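Local coordinates for protein putative Ribokinase II (Escherichia coli O6, PDB 3IQ0) that probably phosphorylates a sugar or related substrate, as in the ribokinase (pfkB) family of carbohydrate kinases, using ATP that it binds together with magnesium, at residues A41-Q46 / H135-S140; I68-L73 / I83-L88; C286-V291 / E307-R312. All coordinates share one frame; numbering follows the deposited sequence.

The three contacts run across the chain from one margin of its large nine-stranded mixed sheet to the ATP site. Interaction 2 is nested in sequence within the span closed by interaction 1, and both reach this sheet, at edge strand 83-86 and inner strand 131-137; their centres are about 16 Å apart. A long, weak ion pair between Asp45 and Arg72 joins them. Interaction 3 comes later in the chain, about 20 Å from interaction 1 and about 30 Å from interaction 2, centre to centre. Its helix 276-290 carries Gly287 and Ala288 of the ATP pocket, while Cys286 packs on helix 258-271, which also touches Phe43 of interaction 1; the nucleotide pocket is so connected to the packed core.

Interaction 1: residues A41-Q46 / H135-S140; sequences AIFIDQ and HIMGSS
His135 ND1 is hydrogen-bonded to Ser165 OG on the neighbouring strand 163-167, and one face of the same imidazole lies against the Phe43 ring. The evidence for an offset stack is direct: the centroids are 3.9 Å apart and the planes differ by only 10°. Phe43 CZ comes to 3.4 Å from His135 CG, while His135 CD2 sits over the centre of the phenyl ring. Both side chains extend with CG anti to the backbone N (chi1 170° for Phe43, -179° for His135), which brings the two rings together between helix 39-49 and strand 131-137. Two residues further along the strand, selenomethionine Met137 bends at its second torsion. Its CE closes to 3.3 Å from Phe43 CB, meeting the aromatic side chain obliquely, and its SE lies in the imidazole plane at the edge of His135. All three touching residues are buried, and the centre of the contact lies about 3 Å from the centre of the chain, so this is core packing of a helix against the central sheet, with the Met137 side chain about 6 Å from ATP. The stack sets the imidazole plane, and the bond from ND1 to Ser165 is consistent with selecting one of its two flipped settings; Phe43 supplies the flat apolar surface.

Interaction 2: residues I68-L73 / I83-L88; sequences INIHRL and ISVLPL
Ile70 is the first residue of segment 68-73, on helix 64-75, to meet the strand, and it contributes most of the helix surface in this contact. With CG1 anti to the carbonyl carbon (chi1 -72°) and an extended second torsion, its longer branch runs past Ile83 in the opposite direction. Ile70 CG1 and CD1 each approach Ile83 CG2 to 3.8 Å, so one methyl of the strand residue faces two successive carbons of the helix residue. At the outer margin, Ile70 CD1 reaches Val85 CG2 more loosely, at 4.4 Å, where Val85 is exposed to solvent. These residues belong to a beta-alpha-beta unit: strand 54-61 leads into helix 64-75, which returns to the parallel edge strand 83-86. The axes of the short segments, helix 68-73 and strand 83-86, approach to 10.8 Å with their directions 161° apart, close to antiparallel, and Val60 of the first strand also touches both isoleucines. Two residues on from Ile70, Arg72 turns to another part of the fold, forming a salt bridge with Glu298. One residue later the helix presents Leu73, which is buried. Its CD2 lies 4.3 Å from Ile83 CD1, a lighter contact made by the other branch of Ile83, and its side chain also packs against Ile80 in the connecting loop.

Interaction 3: residues C286-V291 / E307-R312; sequences CGALAV and ETFIQR. With ATP (adenosine-5'-triphosphate), chain G.
Leu289 lies over one face of the Phe309 ring, and this is where the two helices pack most closely. Leu289 CG stands 4.0 Å from the Phe309 ring centroid and 16° off the ring normal, the geometry of a CH-pi contact, displaced toward the rim. Leu289 CD2 comes to 3.4 Å from Phe309 CD1, while Leu289 CD1 lies 3.9 Å from Phe309 CB, so the isobutyl fork spans the root and one flank of the aromatic group. The phenyl ring reaches across because its CG is anti to the backbone N (chi1 177°). Its far end meets Ala288 obliquely, with Ala288 CB 3.9 Å from Phe309 CZ, and Tyr248 adds an edge-to-face ring contact. Leu289 and Phe309 are themselves partly exposed; by contrast with their close packing, Gln311 and Arg312, beyond Phe309 in the chain, are exposed and make no contact with 286-291. On the nucleotide side the packing is again close. Gly287 CA lies 3.4 Å from ATP O4', an approach eased by its lack of a side chain, and Val291 CG1 is 3.7 Å from ATP N7. The Ala288 methyl is in van der Waals contact with the purine, CB 3.9 Å from ATP N3, and with the phenyl ring, consistent with Phe309 lying behind the adenine wall, through Ala288, in a second shell.

Interaction 1: residues A41-Q46 / H135-S140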
loop_
_atom_site.group_PDB
_atom_site.type_symbol
_atom_site.label_atom_id
_atom_site.label_comp_id
_atom_site.label_asym_id
_atom_site.label_seq_id
_atom_site.Cartn_x
_atom_site.Cartn_y
_atom_site.Cartn_z
ATOM N N ALA B 41 -4.400 17.337 3.814
ATOM C CA ALA B 41 -3.311 17.910 3.026
ATOM C C ALA B 41 -3.825 18.848 1.938
ATOM O O ALA B 41 -3.254 19.914 1.709
ATOM C CB ALA B 41 -2.465 16.799 2.405
ATOM N N ILE B 42 -4.893 18.450 1.258
ATOM C CA ILE B 42 -5.462 19.289 0.213
ATOM C C ILE B 42 -6.064 20.549 0.845
ATOM O O ILE B 42 -5.916 21.653 0.314
ATOM C CB ILE B 42 -6.536 18.525 -0.586
ATOM C CG1 ILE B 42 -5.928 17.243 -1.160
ATOM C CG2 ILE B 42 -7.065 19.402 -1.711
ATOM C CD1 ILE B 42 -6.934 16.297 -1.757
ATOM N N PHE B 43 -6.735 20.382 1.979
ATOM C CA PHE B 43 -7.327 21.514 2.687
ATOM C C PHE B 43 -6.236 22.533 3.003
ATOM O O PHE B 43 -6.341 23.711 2.655
ATOM C CB PHE B 43 -7.956 21.053 4.013
ATOM C CG PHE B 43 -8.373 22.186 4.928
ATOM C CD1 PHE B 43 -9.623 22.788 4.794
ATOM C CD2 PHE B 43 -7.517 22.646 5.927
ATOM C CE1 PHE B 43 -10.019 23.828 5.640
ATOM C CE2 PHE B 43 -7.896 23.690 6.783
ATOM C CZ PHE B 43 -9.149 24.279 6.638
ATOM N N ILE B 44 -5.188 22.063 3.668
ATOM C CA ILE B 44 -4.090 22.930 4.069
ATOM C C ILE B 44 -3.324 23.520 2.894
ATOM O O ILE B 44 -2.791 24.622 2.995
ATOM C CB ILE B 44 -3.115 22.186 5.020
ATOM C CG1 ILE B 44 -2.564 23.171 6.045
ATOM C CG2 ILE B 44 -1.984 21.538 4.247
ATOM C CD1 ILE B 44 -3.624 23.723 6.960
ATOM N N ASP B 45 -3.254 22.795 1.782
ATOM C CA ASP B 45 -2.546 23.330 0.619
ATOM C C ASP B 45 -3.339 24.526 0.076
ATOM O O ASP B 45 -2.758 25.522 -0.373
ATOM C CB ASP B 45 -2.400 22.272 -0.470
ATOM C CG ASP B 45 -1.401 22.675 -1.537
ATOM O OD1 ASP B 45 -0.243 22.963 -1.182
ATOM O OD2 ASP B 45 -1.768 22.691 -2.727
ATOM N N GLN B 46 -4.664 24.440 0.128
ATOM C CA GLN B 46 -5.485 25.540 -0.365
ATOM C C GLN B 46 -5.316 26.732 0.567
ATOM O O GLN B 46 -5.262 27.873 0.117
ATOM C CB GLN B 46 -6.960 25.125 -0.453
ATOM C CG GLN B 46 -7.902 26.216 -0.985
ATOM C CD GLN B 46 -7.421 26.817 -2.294
ATOM O OE1 GLN B 46 -6.685 27.815 -2.311
ATOM N NE2 GLN B 46 -7.817 26.209 -3.395
ATOM N N HIS B 135 -8.504 22.890 12.183
ATOM C CA HIS B 135 -9.504 22.257 11.340
ATOM C C HIS B 135 -9.425 20.737 11.384
ATOM O O HIS B 135 -8.351 20.149 11.264
ATOM C CB HIS B 135 -9.346 22.727 9.902
ATOM C CG HIS B 135 -10.350 22.131 8.972
ATOM N ND1 HIS B 135 -11.654 22.566 8.913
ATOM C CD2 HIS B 135 -10.258 21.089 8.115
ATOM C CE1 HIS B 135 -12.324 21.815 8.055
ATOM N NE2 HIS B 135 -11.501 20.912 7.559
ATOM N N ILE B 136 -10.582 20.109 11.548
ATOM C CA ILE B 136 -10.660 18.658 11.625
ATOM C C ILE B 136 -11.449 18.052 10.467
ATOM O O ILE B 136 -12.527 18.528 10.127
ATOM C CB ILE B 136 -11.319 18.216 12.953
ATOM C CG1 ILE B 136 -10.418 18.602 14.125
ATOM C CG2 ILE B 136 -11.540 16.714 12.958
ATOM C CD1 ILE B 136 -11.107 18.488 15.472
HETATM N N MSE B 137 -10.883 17.009 9.864
HETATM C CA MSE B 137 -11.519 16.280 8.770
HETATM C C MSE B 137 -12.072 14.990 9.385
HETATM O O MSE B 137 -11.319 14.207 9.962
HETATM C CB MSE B 137 -10.495 15.910 7.690
HETATM C CG MSE B 137 -10.032 17.059 6.827
HETATM SE SE MSE B 137 -11.493 17.703 5.752
HETATM C CE MSE B 137 -10.553 19.105 4.801
ATOM N N GLY B 138 -13.377 14.778 9.270
ATOM C CA GLY B 138 -13.965 13.572 9.825
ATOM C C GLY B 138 -13.367 12.306 9.231
ATOM O O GLY B 138 -13.364 11.249 9.868
ATOM N N SER B 139 -12.844 12.416 8.014
ATOM C CA SER B 139 -12.246 11.277 7.329
ATOM C C SER B 139 -11.008 10.739 8.035
ATOM O O SER B 139 -10.514 9.665 7.696
ATOM C CB SER B 139 -11.871 11.667 5.902
ATOM O OG SER B 139 -10.887 12.687 5.919
ATOM N N SER B 140 -10.510 11.484 9.014
ATOM C CA SER B 140 -9.321 11.068 9.748
ATOM C C SER B 140 -9.631 10.211 10.971
ATOM O O SER B 140 -8.770 9.489 11.462
ATOM C CB SER B 140 -8.526 12.294 10.202
ATOM O OG SER B 140 -8.195 13.121 9.105
#

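Interaction 2: residues I68-L73 / I83-L88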
loop_
_atom_site.group_PDB
_atom_site.type_symbol
_atom_site.label_atom_id
_atom_site.label_comp_id
_atom_site.label_asym_id
_atom_site.label_seq_id
_atom_site.Cartn_x
_atom_site.Cartn_y
_atom_site.Cartn_z
ATOM N N ILE B 68 7.268 13.218 -1.587
ATOM C CA ILE B 68 6.567 14.064 -2.542
ATOM C C ILE B 68 5.534 14.946 -1.841
ATOM O O ILE B 68 5.320 16.091 -2.237
ATOM C CB ILE B 68 5.896 13.238 -3.666
ATOM C CG1 ILE B 68 5.463 14.177 -4.790
ATOM C CG2 ILE B 68 4.705 12.459 -3.120
ATOM C CD1 ILE B 68 4.896 13.483 -5.990
ATOM N N ASN B 69 4.901 14.427 -0.792
ATOM C CA ASN B 69 3.925 15.224 -0.057
ATOM C C ASN B 69 4.622 16.307 0.760
ATOM O O ASN B 69 4.195 17.461 0.754
ATOM C CB ASN B 69 3.080 14.341 0.856
ATOM C CG ASN B 69 2.037 13.551 0.091
ATOM O OD1 ASN B 69 1.050 14.109 -0.394
ATOM N ND2 ASN B 69 2.258 12.251 -0.034
ATOM N N ILE B 70 5.702 15.946 1.450
ATOM C CA ILE B 70 6.432 16.924 2.249
ATOM C C ILE B 70 7.011 18.036 1.379
ATOM O O ILE B 70 6.976 19.203 1.763
ATOM C CB ILE B 70 7.581 16.275 3.052
ATOM C CG1 ILE B 70 7.005 15.441 4.198
ATOM C CG2 ILE B 70 8.503 17.355 3.615
ATOM C CD1 ILE B 70 8.046 14.669 4.985
ATOM N N HIS B 71 7.535 17.672 0.211
ATOM C CA HIS B 71 8.118 18.644 -0.710
ATOM C C HIS B 71 7.077 19.620 -1.253
ATOM O O HIS B 71 7.304 20.834 -1.291
ATOM C CB HIS B 71 8.791 17.926 -1.886
ATOM C CG HIS B 71 10.007 17.138 -1.505
ATOM N ND1 HIS B 71 10.616 16.255 -2.367
ATOM C CD2 HIS B 71 10.724 17.105 -0.358
ATOM C CE1 HIS B 71 11.659 15.705 -1.766
ATOM N NE2 HIS B 71 11.746 16.204 -0.547
ATOM N N ARG B 72 5.942 19.083 -1.684
ATOM C CA ARG B 72 4.860 19.901 -2.227
ATOM C C ARG B 72 4.342 20.886 -1.182
ATOM O O ARG B 72 4.242 22.077 -1.443
ATOM C CB ARG B 72 3.709 19.011 -2.708
ATOM C CG ARG B 72 2.396 19.761 -2.915
ATOM C CD ARG B 72 2.497 20.777 -4.041
ATOM N NE ARG B 72 2.113 20.193 -5.319
ATOM C CZ ARG B 72 0.887 20.247 -5.831
ATOM N NH1 ARG B 72 -0.088 20.871 -5.181
ATOM N NH2 ARG B 72 0.630 19.659 -6.990
ATOM N N LEU B 73 3.999 20.379 -0.003
ATOM C CA LEU B 73 3.488 21.224 1.075
ATOM C C LEU B 73 4.497 22.282 1.512
ATOM O O LEU B 73 4.139 23.444 1.713
ATOM C CB LEU B 73 3.087 20.349 2.268
ATOM C CG LEU B 73 1.606 19.961 2.444
ATOM C CD1 LEU B 73 0.824 20.158 1.172
ATOM C CD2 LEU B 73 1.517 18.538 2.926
ATOM N N ILE B 83 4.982 17.052 10.555
ATOM C CA ILE B 83 4.908 15.849 9.744
ATOM C C ILE B 83 6.015 14.888 10.167
ATOM O O ILE B 83 7.182 15.091 9.834
ATOM C CB ILE B 83 5.054 16.166 8.237
ATOM C CG1 ILE B 83 3.871 17.025 7.763
ATOM C CG2 ILE B 83 5.108 14.864 7.439
ATOM C CD1 ILE B 83 3.887 17.351 6.269
ATOM N N SER B 84 5.641 13.850 10.908
ATOM C CA SER B 84 6.601 12.857 11.383
ATOM C C SER B 84 6.871 11.791 10.321
ATOM O O SER B 84 5.991 11.450 9.534
ATOM C CB SER B 84 6.070 12.172 12.643
ATOM O OG SER B 84 5.735 13.126 13.633
ATOM N N VAL B 85 8.092 11.267 10.310
ATOM C CA VAL B 85 8.469 10.228 9.359
ATOM C C VAL B 85 8.615 8.908 10.125
ATOM O O VAL B 85 9.402 8.812 11.063
ATOM C CB VAL B 85 9.797 10.581 8.648
ATOM C CG1 VAL B 85 10.131 9.525 7.601
ATOM C CG2 VAL B 85 9.681 11.947 7.991
ATOM N N LEU B 86 7.841 7.899 9.731
ATOM C CA LEU B 86 7.870 6.605 10.396
ATOM C C LEU B 86 8.555 5.539 9.547
ATOM O O LEU B 86 7.979 5.035 8.584
ATOM C CB LEU B 86 6.444 6.166 10.722
ATOM C CG LEU B 86 5.580 7.184 11.468
ATOM C CD1 LEU B 86 4.220 6.578 11.749
ATOM C CD2 LEU B 86 6.253 7.598 12.766
ATOM N N PRO B 87 9.797 5.174 9.906
ATOM C CA PRO B 87 10.607 4.169 9.205
ATOM C C PRO B 87 9.947 2.802 9.028
ATOM O O PRO B 87 10.056 2.186 7.966
ATOM C CB PRO B 87 11.865 4.080 10.068
ATOM C CG PRO B 87 11.983 5.467 10.618
ATOM C CD PRO B 87 10.561 5.766 11.017
ATOM N N LEU B 88 9.259 2.333 10.062
ATOM C CA LEU B 88 8.612 1.025 10.011
ATOM C C LEU B 88 7.279 0.983 9.264
ATOM O O LEU B 88 6.681 -0.085 9.117
ATOM C CB LEU B 88 8.402 0.496 11.430
ATOM C CG LEU B 88 9.658 0.365 12.292
ATOM C CD1 LEU B 88 9.268 -0.136 13.670
ATOM C CD2 LEU B 88 10.648 -0.581 11.627
#

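Interaction 3: residues C286-V291 / E307-R312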
loop_
_atom_site.group_PDB
_atom_site.type_symbol
_atom_site.label_atom_id
_atom_site.label_comp_id
_atom_site.label_asym_id
_atom_site.label_seq_id
_atom_site.Cartn_x
_atom_site.Cartn_y
_atom_site.Cartn_z
ATOM N N CYS B 286 -13.914 28.636 -5.449
ATOM C CA CYS B 286 -12.726 27.794 -5.296
ATOM C C CYS B 286 -13.082 26.343 -5.612
ATOM O O CYS B 286 -12.423 25.680 -6.419
ATOM C CB CYS B 286 -12.175 27.894 -3.871
ATOM S SG CYS B 286 -10.565 27.086 -3.638
ATOM N N GLY B 287 -14.141 25.851 -4.983
ATOM C CA GLY B 287 -14.549 24.487 -5.239
ATOM C C GLY B 287 -14.883 24.272 -6.704
ATOM O O GLY B 287 -14.658 23.192 -7.245
ATOM N N ALA B 288 -15.425 25.301 -7.347
ATOM C CA ALA B 288 -15.795 25.214 -8.758
ATOM C C ALA B 288 -14.542 25.058 -9.608
ATOM O O ALA B 288 -14.485 24.221 -10.507
ATOM C CB ALA B 288 -16.554 26.462 -9.177
ATOM N N LEU B 289 -13.540 25.881 -9.320
ATOM C CA LEU B 289 -12.281 25.829 -10.044
ATOM C C LEU B 289 -11.594 24.492 -9.818
ATOM O O LEU B 289 -11.037 23.900 -10.744
ATOM C CB LEU B 289 -11.361 26.960 -9.576
ATOM C CG LEU B 289 -11.663 28.329 -10.185
ATOM C CD1 LEU B 289 -10.805 29.397 -9.527
ATOM C CD2 LEU B 289 -11.391 28.270 -11.693
ATOM N N ALA B 290 -11.634 24.026 -8.577
ATOM C CA ALA B 290 -11.011 22.767 -8.191
ATOM C C ALA B 290 -11.385 21.576 -9.071
ATOM O O ALA B 290 -10.513 20.838 -9.531
ATOM C CB ALA B 290 -11.351 22.457 -6.741
ATOM N N VAL B 291 -12.679 21.389 -9.305
ATOM C CA VAL B 291 -13.145 20.253 -10.093
ATOM C C VAL B 291 -12.806 20.304 -11.580
ATOM O O VAL B 291 -13.046 19.330 -12.291
ATOM C CB VAL B 291 -14.685 20.049 -9.941
ATOM C CG1 VAL B 291 -15.054 20.023 -8.464
ATOM C CG2 VAL B 291 -15.452 21.136 -10.681
ATOM N N GLU B 307 -10.791 35.438 -7.780
ATOM C CA GLU B 307 -11.312 36.773 -8.040
ATOM C C GLU B 307 -11.664 36.956 -9.522
ATOM O O GLU B 307 -12.766 37.390 -9.868
ATOM C CB GLU B 307 -10.265 37.803 -7.609
ATOM C CG GLU B 307 -10.760 39.229 -7.496
ATOM C CD GLU B 307 -11.152 39.829 -8.829
ATOM O OE1 GLU B 307 -10.357 39.725 -9.792
ATOM O OE2 GLU B 307 -12.254 40.416 -8.906
ATOM N N THR B 308 -10.720 36.624 -10.391
ATOM C CA THR B 308 -10.932 36.752 -11.823
ATOM C C THR B 308 -12.011 35.782 -12.297
ATOM O O THR B 308 -12.844 36.125 -13.136
ATOM C CB THR B 308 -9.627 36.487 -12.582
ATOM O OG1 THR B 308 -9.106 35.212 -12.194
ATOM C CG2 THR B 308 -8.603 37.554 -12.267
ATOM N N PHE B 309 -11.994 34.568 -11.758
ATOM C CA PHE B 309 -12.989 33.561 -12.113
ATOM C C PHE B 309 -14.375 34.160 -11.881
ATOM O O PHE B 309 -15.240 34.134 -12.755
ATOM C CB PHE B 309 -12.806 32.321 -11.234
ATOM C CG PHE B 309 -13.834 31.247 -11.464
ATOM C CD1 PHE B 309 -13.804 30.462 -12.615
ATOM C CD2 PHE B 309 -14.829 31.011 -10.522
ATOM C CE1 PHE B 309 -14.752 29.455 -12.819
ATOM C CE2 PHE B 309 -15.779 30.011 -10.715
ATOM C CZ PHE B 309 -15.741 29.233 -11.863
ATOM N N ILE B 310 -14.570 34.707 -10.686
ATOM C CA ILE B 310 -15.835 35.326 -10.312
ATOM C C ILE B 310 -16.140 36.504 -11.231
ATOM O O ILE B 310 -17.237 36.593 -11.784
ATOM C CB ILE B 310 -15.788 35.825 -8.855
ATOM C CG1 ILE B 310 -15.624 34.637 -7.909
ATOM C CG2 ILE B 310 -17.046 36.615 -8.529
ATOM C CD1 ILE B 310 -15.390 35.043 -6.474
ATOM N N GLN B 311 -15.172 37.405 -11.386
ATOM C CA GLN B 311 -15.339 38.575 -12.244
ATOM C C GLN B 311 -15.850 38.148 -13.595
ATOM O O GLN B 311 -17.051 38.209 -13.869
ATOM C CB GLN B 311 -14.013 39.298 -12.484
ATOM C CG GLN B 311 -13.418 40.009 -11.303
ATOM C CD GLN B 311 -12.195 40.818 -11.692
ATOM O OE1 GLN B 311 -11.448 40.432 -12.597
ATOM N NE2 GLN B 311 -11.971 41.939 -11.003
ATOM N N ARG B 312 -14.908 37.722 -14.432
ATOM C CA ARG B 312 -15.184 37.281 -15.796
ATOM C C ARG B 312 -16.617 36.848 -15.994
ATOM O O ARG B 312 -17.264 37.266 -16.954
ATOM C CB ARG B 312 -14.263 36.117 -16.194
ATOM C CG ARG B 312 -12.815 36.511 -16.457
ATOM C CD ARG B 312 -12.046 35.353 -17.102
ATOM N NE ARG B 312 -12.252 35.250 -18.550
ATOM C CZ ARG B 312 -11.948 34.170 -19.268
ATOM N NH1 ARG B 312 -11.438 33.097 -18.674
ATOM N NH2 ARG B 312 -12.119 34.165 -20.582
HETATM P PG ATP G . -15.908 15.807 -0.041
HETATM O O1G ATP G . -14.933 15.558 -1.161
HETATM O O2G ATP G . -16.341 14.526 0.626
HETATM O O3G ATP G . -15.298 16.741 1.004
HETATM P PB ATP G . -18.188 17.667 -0.320
HETATM O O1B ATP G . -19.600 17.208 -0.520
HETATM O O2B ATP G . -17.727 18.160 1.008
HETATM O O3B ATP G . -17.178 16.489 -0.752
HETATM P PA ATP G . -18.764 18.990 -2.788
HETATM O O1A ATP G . -18.369 17.943 -3.805
HETATM O O2A ATP G . -20.183 19.175 -2.407
HETATM O O3A ATP G . -17.898 18.756 -1.428
HETATM O "O5'" ATP G . -18.081 20.662 -2.807
HETATM C "C5'" ATP G . -17.243 21.723 -2.705
HETATM C "C4'" ATP G . -18.035 22.947 -3.089
HETATM O "O4'" ATP G . -17.432 22.998 -4.388
HETATM C "C3'" ATP G . -19.547 22.874 -3.502
HETATM O "O3'" ATP G . -20.467 23.204 -2.476
HETATM C "C2'" ATP G . -19.575 23.747 -4.679
HETATM O "O2'" ATP G . -19.698 25.121 -4.289
HETATM C "C1'" ATP G . -18.300 23.445 -5.406
HETATM N N9 ATP G . -18.502 22.345 -6.435
HETATM C C8 ATP G . -18.322 20.972 -6.314
HETATM N N7 ATP G . -18.605 20.322 -7.454
HETATM C C5 ATP G . -18.964 21.243 -8.347
HETATM C C6 ATP G . -19.412 21.271 -9.781
HETATM N N6 ATP G . -19.493 20.123 -10.454
HETATM N N1 ATP G . -19.719 22.509 -10.386
HETATM C C2 ATP G . -19.647 23.735 -9.719
HETATM N N3 ATP G . -19.242 23.772 -8.383
HETATM C C4 ATP G . -18.910 22.592 -7.677
#